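Local coordinates for GTP-binding protein (Thermus thermophilus, PDB 2DBY) that binds GDP through a P-loop and, as a YchF-type member of the OBG GTPase family, probably hydrolyses ATP and associates with the ribosome, at residues P65-H70 / E292-A297; G41-E46 / V71-I76. All blocks are in the same frame, centred on the assembly; numbering follows the deposited sequence.

Contact 1: residues P65-H70 / E292-A297; sequences PVVPTH and EKEVRA. With FMT (formic acid), chain E.
Val-67 holds CG1 anti to its backbone N (chi1 -177°) and Arg-296 holds CG anti to its own (chi1 175°), so the branched valine meets the extended arginine chain obliquely on one face of a parallel beta pair. This pair joins the strand 66-75 of the G domain to strand 295-301 of the C-terminal part. Three nearly axial backbone hydrogen bonds make it: Val-295 N to Pro-65 O, Val-67 N to Val-295 O at 2.9 Å and Ala-297 N to Val-67 O. Proline suits position 65 because the pairing uses its carbonyl and needs no N-H from it. Val-67 CB packs on Arg-296 CG at 3.7 Å, while its CG1 lies over one face of the guanidinium, whose other neighbours include Trp-298 in a cation-pi contact. The second methyl, CG2, reaches Glu-294 OE2 at 3.4 Å. Branched Val-66 and Val-295 share the opposite face, where helix 48-57 covers them. The single methyl of Ala-297 fits beside Thr-69, its CB 3.7 Å from Thr-69 N; Thr-69 OG1 bonds to Thr-299. Farther along, His-70 CG takes the crowded position between backbone N and carbonyl carbon (chi1 54°), its ring edge turned to a formic acid molecule, probably from the crystallisation liquor, that Ala-29 N also binds. An alanine here would remove the imidazole and would probably loosen the hold on that molecule. His-70 ND1 donates to formic acid O1 at 2.8 Å, almost straight.

Contact 2: residues G41-E46 / V71-I76; sequences GVVPLE and VEFVDI
The Phe-73 ring meets Val-43 CG2 obliquely, with CD1 and CE1 both 3.8 Å from that methyl, while Val-4 and Ile-6 of strand 3-7 and Leu-274 of helix 270-281 also touch the aromatic side chain. The methyl is placed by a chi1 of 177°, which sets CG2 anti to the carbonyl carbon. Val-43 and Phe-73 lie on one face of an antiparallel pair between strands 40-44 and 66-75, part of the central sheet of the P-loop GTPase domain. Gly-41 and Phe-73 form a hydrogen-bonded pair, with Phe-73 N to Gly-41 O at 2.8 Å nearly straight and along the C=O axis. Val-43 and Val-71 form the next such pair, but here both donors sit above the carbonyl planes. The Val-71 branch CG2 also packs against Leu-45 CG at 4.1 Å, adding an aliphatic contact beyond the last bridge. On the reverse face, the non-hydrogen-bonded pair of Val-42 and Glu-72 brings their CA atoms to 4.1 Å. Val-42 CG1 rests against Glu-72 CB at 3.8 Å, so the glutamate contributes its aliphatic stem to the packing. Branched valines suit the extended backbone, and the broad phenyl fills the layer between sheet and helix 270-281. Four hydrogen bonds between peptide groups fix the register and apolar contacts back them on both faces; a strand so held probably helps position Asp-75, whose OD1 makes a salt bridge to Lys-14, a GDP-binding residue.

How the contacts relate
From the N terminus, the chain passes the P-loop and helix 14-25, then enters strand 40-44. Helix 48-57 follows, and the long broken strand 66-75 returns beside 40-44, so contact 2 closes a short local loop. Contact 1 opens on the earlier half of that same strand and is closed only after 221 intervening residues, when 292-297 arrives. The two contacts cross, since their segments alternate along the chain. They share one mixed sheet and meet directly where Thr-69 O lies 3.0 Å from Leu-45 N, a probable hydrogen bond. Strand 66-75 thereby links the nucleotide-binding core to the C-terminal part.

Contact 1: residues P65-H70 / E292-A297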
loop_
_atom_site.group_PDB
_atom_site.type_symbol
_atom_site.label_atom_id
_atom_site.label_comp_id
_atom_site.label_asym_id
_atom_site.label_seq_id
_atom_site.Cartn_x
_atom_site.Cartn_y
_atom_site.Cartn_z
ATOM N N PRO A 65 4.072 -10.512 24.155
ATOM C CA PRO A 65 3.032 -10.569 23.130
ATOM C C PRO A 65 3.584 -9.880 21.875
ATOM O O PRO A 65 4.484 -9.029 21.969
ATOM C CB PRO A 65 1.894 -9.755 23.745
ATOM C CG PRO A 65 2.155 -9.809 25.219
ATOM C CD PRO A 65 3.643 -9.690 25.301
ATOM N N VAL A 66 3.057 -10.244 20.712
ATOM C CA VAL A 66 3.481 -9.611 19.470
ATOM C C VAL A 66 2.306 -8.776 18.941
ATOM O O VAL A 66 1.139 -9.157 19.093
ATOM C CB VAL A 66 3.899 -10.650 18.382
ATOM C CG1 VAL A 66 5.069 -11.462 18.861
ATOM C CG2 VAL A 66 2.730 -11.562 18.034
ATOM N N VAL A 67 2.626 -7.627 18.358
ATOM C CA VAL A 67 1.622 -6.710 17.805
ATOM C C VAL A 67 1.999 -6.451 16.354
ATOM O O VAL A 67 2.990 -5.790 16.069
ATOM C CB VAL A 67 1.609 -5.359 18.554
ATOM C CG1 VAL A 67 0.496 -4.470 17.978
ATOM C CG2 VAL A 67 1.364 -5.589 20.053
ATOM N N PRO A 68 1.211 -6.975 15.407
ATOM C CA PRO A 68 1.611 -6.708 14.022
ATOM C C PRO A 68 1.107 -5.364 13.540
ATOM O O PRO A 68 0.302 -4.703 14.209
ATOM C CB PRO A 68 0.949 -7.839 13.242
ATOM C CG PRO A 68 -0.368 -8.000 13.990
ATOM C CD PRO A 68 0.022 -7.851 15.468
ATOM N N THR A 69 1.604 -4.960 12.381
ATOM C CA THR A 69 1.108 -3.736 11.755
ATOM C C THR A 69 0.008 -4.187 10.769
ATOM O O THR A 69 -0.470 -5.327 10.847
ATOM C CB THR A 69 2.244 -2.924 11.070
ATOM O OG1 THR A 69 1.701 -1.699 10.559
ATOM C CG2 THR A 69 2.903 -3.711 9.919
ATOM N N HIS A 70 -0.395 -3.318 9.848
ATOM C CA HIS A 70 -1.479 -3.640 8.933
ATOM C C HIS A 70 -1.452 -2.725 7.710
ATOM O O HIS A 70 -0.652 -1.782 7.644
ATOM C CB HIS A 70 -2.810 -3.444 9.672
ATOM C CG HIS A 70 -2.965 -2.080 10.284
ATOM N ND1 HIS A 70 -3.272 -1.887 11.613
ATOM C CD2 HIS A 70 -2.853 -0.844 9.742
ATOM C CE1 HIS A 70 -3.339 -0.589 11.866
ATOM N NE2 HIS A 70 -3.088 0.066 10.747
ATOM N N GLU A 292 11.374 -7.508 26.400
ATOM C CA GLU A 292 10.654 -8.513 27.180
ATOM C C GLU A 292 9.166 -8.247 27.325
ATOM O O GLU A 292 8.375 -9.180 27.483
ATOM C CB GLU A 292 11.267 -8.644 28.574
ATOM C CG GLU A 292 11.230 -10.065 29.101
ATOM C CD GLU A 292 11.591 -10.176 30.575
ATOM O OE1 GLU A 292 12.548 -9.492 31.012
ATOM O OE2 GLU A 292 10.919 -10.957 31.290
ATOM N N LYS A 293 8.768 -6.980 27.281
ATOM C CA LYS A 293 7.354 -6.679 27.443
ATOM C C LYS A 293 6.515 -6.768 26.180
ATOM O O LYS A 293 5.317 -7.037 26.257
ATOM C CB LYS A 293 7.170 -5.287 28.054
ATOM C CG LYS A 293 8.280 -4.313 27.712
ATOM C CD LYS A 293 8.541 -4.234 26.215
ATOM C CE LYS A 293 9.941 -3.727 25.960
ATOM N NZ LYS A 293 10.924 -4.550 26.721
ATOM N N GLU A 294 7.127 -6.558 25.021
ATOM C CA GLU A 294 6.345 -6.577 23.786
ATOM C C GLU A 294 7.240 -6.498 22.563
ATOM O O GLU A 294 8.326 -5.943 22.629
ATOM C CB GLU A 294 5.396 -5.363 23.782
ATOM C CG GLU A 294 4.500 -5.218 22.550
ATOM C CD GLU A 294 3.698 -3.915 22.541
ATOM O OE1 GLU A 294 4.275 -2.856 22.232
ATOM O OE2 GLU A 294 2.487 -3.957 22.851
ATOM N N VAL A 295 6.769 -7.048 21.444
ATOM C CA VAL A 295 7.502 -6.961 20.177
ATOM C C VAL A 295 6.423 -6.423 19.243
ATOM O O VAL A 295 5.366 -7.021 19.128
ATOM C CB VAL A 295 7.976 -8.339 19.676
ATOM C CG1 VAL A 295 8.497 -8.226 18.244
ATOM C CG2 VAL A 295 9.089 -8.848 20.570
ATOM N N ARG A 296 6.687 -5.292 18.602
ATOM C CA ARG A 296 5.672 -4.686 17.742
ATOM C C ARG A 296 6.251 -4.189 16.445
ATOM O O ARG A 296 7.388 -3.710 16.383
ATOM C CB ARG A 296 4.982 -3.523 18.474
ATOM C CG ARG A 296 3.980 -2.744 17.613
ATOM C CD ARG A 296 3.141 -1.822 18.488
ATOM N NE ARG A 296 2.237 -1.008 17.685
ATOM C CZ ARG A 296 1.282 -0.230 18.185
ATOM N NH1 ARG A 296 1.099 -0.159 19.498
ATOM N NH2 ARG A 296 0.515 0.478 17.364
ATOM N N ALA A 297 5.437 -4.297 15.393
ATOM C CA ALA A 297 5.816 -3.874 14.056
ATOM C C ALA A 297 5.160 -2.522 13.837
ATOM O O ALA A 297 3.987 -2.355 14.181
ATOM C CB ALA A 297 5.284 -4.864 13.028
HETATM C C FMT E . -3.124 -5.008 13.155
HETATM O O1 FMT E . -3.481 -3.910 13.505
HETATM O O2 FMT E . -3.441 -6.075 13.887
#

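Contact 2: residues G41-E46 / V71-I76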
loop_
_atom_site.group_PDB
_atom_site.type_symbol
_atom_site.label_atom_id
_atom_site.label_comp_id
_atom_site.label_asym_id
_atom_site.label_seq_id
_atom_site.Cartn_x
_atom_site.Cartn_y
_atom_site.Cartn_z
ATOM N N GLY A 41 -11.173 -0.436 6.168
ATOM C CA GLY A 41 -10.763 -1.423 7.156
ATOM C C GLY A 41 -9.307 -1.752 6.913
ATOM O O GLY A 41 -8.718 -1.257 5.951
ATOM N N VAL A 42 -8.725 -2.575 7.766
ATOM C CA VAL A 42 -7.326 -2.936 7.577
ATOM C C VAL A 42 -7.137 -4.437 7.582
ATOM O O VAL A 42 -7.994 -5.191 8.067
ATOM C CB VAL A 42 -6.422 -2.338 8.673
ATOM C CG1 VAL A 42 -6.561 -0.826 8.717
ATOM C CG2 VAL A 42 -6.775 -2.931 10.012
ATOM N N VAL A 43 -6.013 -4.875 7.022
ATOM C CA VAL A 43 -5.672 -6.288 6.999
ATOM C C VAL A 43 -4.384 -6.419 7.803
ATOM O O VAL A 43 -3.374 -5.849 7.425
ATOM C CB VAL A 43 -5.391 -6.801 5.555
ATOM C CG1 VAL A 43 -4.960 -8.280 5.613
ATOM C CG2 VAL A 43 -6.636 -6.649 4.676
ATOM N N PRO A 44 -4.418 -7.125 8.947
ATOM C CA PRO A 44 -3.209 -7.294 9.763
ATOM C C PRO A 44 -2.158 -8.007 8.881
ATOM O O PRO A 44 -2.473 -9.013 8.224
ATOM C CB PRO A 44 -3.686 -8.186 10.910
ATOM C CG PRO A 44 -5.153 -7.826 11.052
ATOM C CD PRO A 44 -5.588 -7.757 9.585
ATOM N N LEU A 45 -0.926 -7.505 8.888
ATOM C CA LEU A 45 0.162 -8.053 8.075
ATOM C C LEU A 45 0.896 -9.103 8.891
ATOM O O LEU A 45 1.435 -8.808 9.954
ATOM C CB LEU A 45 1.151 -6.946 7.706
ATOM C CG LEU A 45 1.364 -6.485 6.266
ATOM C CD1 LEU A 45 2.653 -5.660 6.234
ATOM C CD2 LEU A 45 1.457 -7.676 5.306
ATOM N N GLU A 46 0.905 -10.333 8.403
ATOM C CA GLU A 46 1.588 -11.394 9.125
ATOM C C GLU A 46 3.075 -11.171 8.929
ATOM O O GLU A 46 3.521 -10.791 7.843
ATOM C CB GLU A 46 1.137 -12.761 8.580
ATOM C CG GLU A 46 -0.253 -13.097 9.092
ATOM C CD GLU A 46 -0.910 -14.276 8.402
ATOM O OE1 GLU A 46 -0.192 -15.185 7.951
ATOM O OE2 GLU A 46 -2.160 -14.289 8.332
ATOM N N VAL A 71 -2.331 -3.024 6.748
ATOM C CA VAL A 71 -2.472 -2.231 5.527
ATOM C C VAL A 71 -3.958 -1.889 5.403
ATOM O O VAL A 71 -4.811 -2.778 5.490
ATOM C CB VAL A 71 -2.046 -3.024 4.276
ATOM C CG1 VAL A 71 -2.251 -2.148 3.012
ATOM C CG2 VAL A 71 -0.601 -3.440 4.397
ATOM N N GLU A 72 -4.251 -0.610 5.192
ATOM C CA GLU A 72 -5.637 -0.135 5.093
ATOM C C GLU A 72 -6.171 -0.161 3.655
ATOM O O GLU A 72 -5.479 0.243 2.730
ATOM C CB GLU A 72 -5.696 1.289 5.646
ATOM C CG GLU A 72 -7.083 1.924 5.689
ATOM C CD GLU A 72 -7.065 3.237 6.451
ATOM O OE1 GLU A 72 -6.929 3.210 7.684
ATOM O OE2 GLU A 72 -7.177 4.295 5.819
ATOM N N PHE A 73 -7.413 -0.631 3.501
ATOM C CA PHE A 73 -8.066 -0.742 2.203
ATOM C C PHE A 73 -9.407 -0.031 2.274
ATOM O O PHE A 73 -10.099 -0.125 3.296
ATOM C CB PHE A 73 -8.308 -2.215 1.850
ATOM C CG PHE A 73 -7.061 -2.951 1.455
ATOM C CD1 PHE A 73 -6.316 -3.656 2.404
ATOM C CD2 PHE A 73 -6.605 -2.903 0.140
ATOM C CE1 PHE A 73 -5.127 -4.301 2.041
ATOM C CE2 PHE A 73 -5.422 -3.542 -0.236
ATOM C CZ PHE A 73 -4.679 -4.241 0.712
ATOM N N VAL A 74 -9.773 0.655 1.194
ATOM C CA VAL A 74 -11.040 1.366 1.145
ATOM C C VAL A 74 -11.894 0.825 0.005
ATOM O O VAL A 74 -11.389 0.642 -1.113
ATOM C CB VAL A 74 -10.790 2.855 0.886
ATOM C CG1 VAL A 74 -12.123 3.617 0.845
ATOM C CG2 VAL A 74 -9.860 3.409 1.942
ATOM N N ASP A 75 -13.172 0.548 0.267
ATOM C CA ASP A 75 -14.053 0.078 -0.789
ATOM C C ASP A 75 -14.479 1.372 -1.456
ATOM O O ASP A 75 -15.297 2.111 -0.887
ATOM C CB ASP A 75 -15.303 -0.614 -0.224
ATOM C CG ASP A 75 -16.240 -1.131 -1.321
ATOM O OD1 ASP A 75 -15.993 -0.853 -2.516
ATOM O OD2 ASP A 75 -17.232 -1.822 -0.984
ATOM N N ILE A 76 -13.948 1.625 -2.656
ATOM C CA ILE A 76 -14.248 2.865 -3.360
ATOM C C ILE A 76 -15.631 2.777 -3.917
ATOM O O ILE A 76 -15.950 1.913 -4.741
ATOM C CB ILE A 76 -13.274 3.144 -4.495
ATOM C CG1 ILE A 76 -11.863 3.402 -3.933
ATOM C CG2 ILE A 76 -13.780 4.357 -5.311
ATOM C CD1 ILE A 76 -11.701 4.694 -3.162
#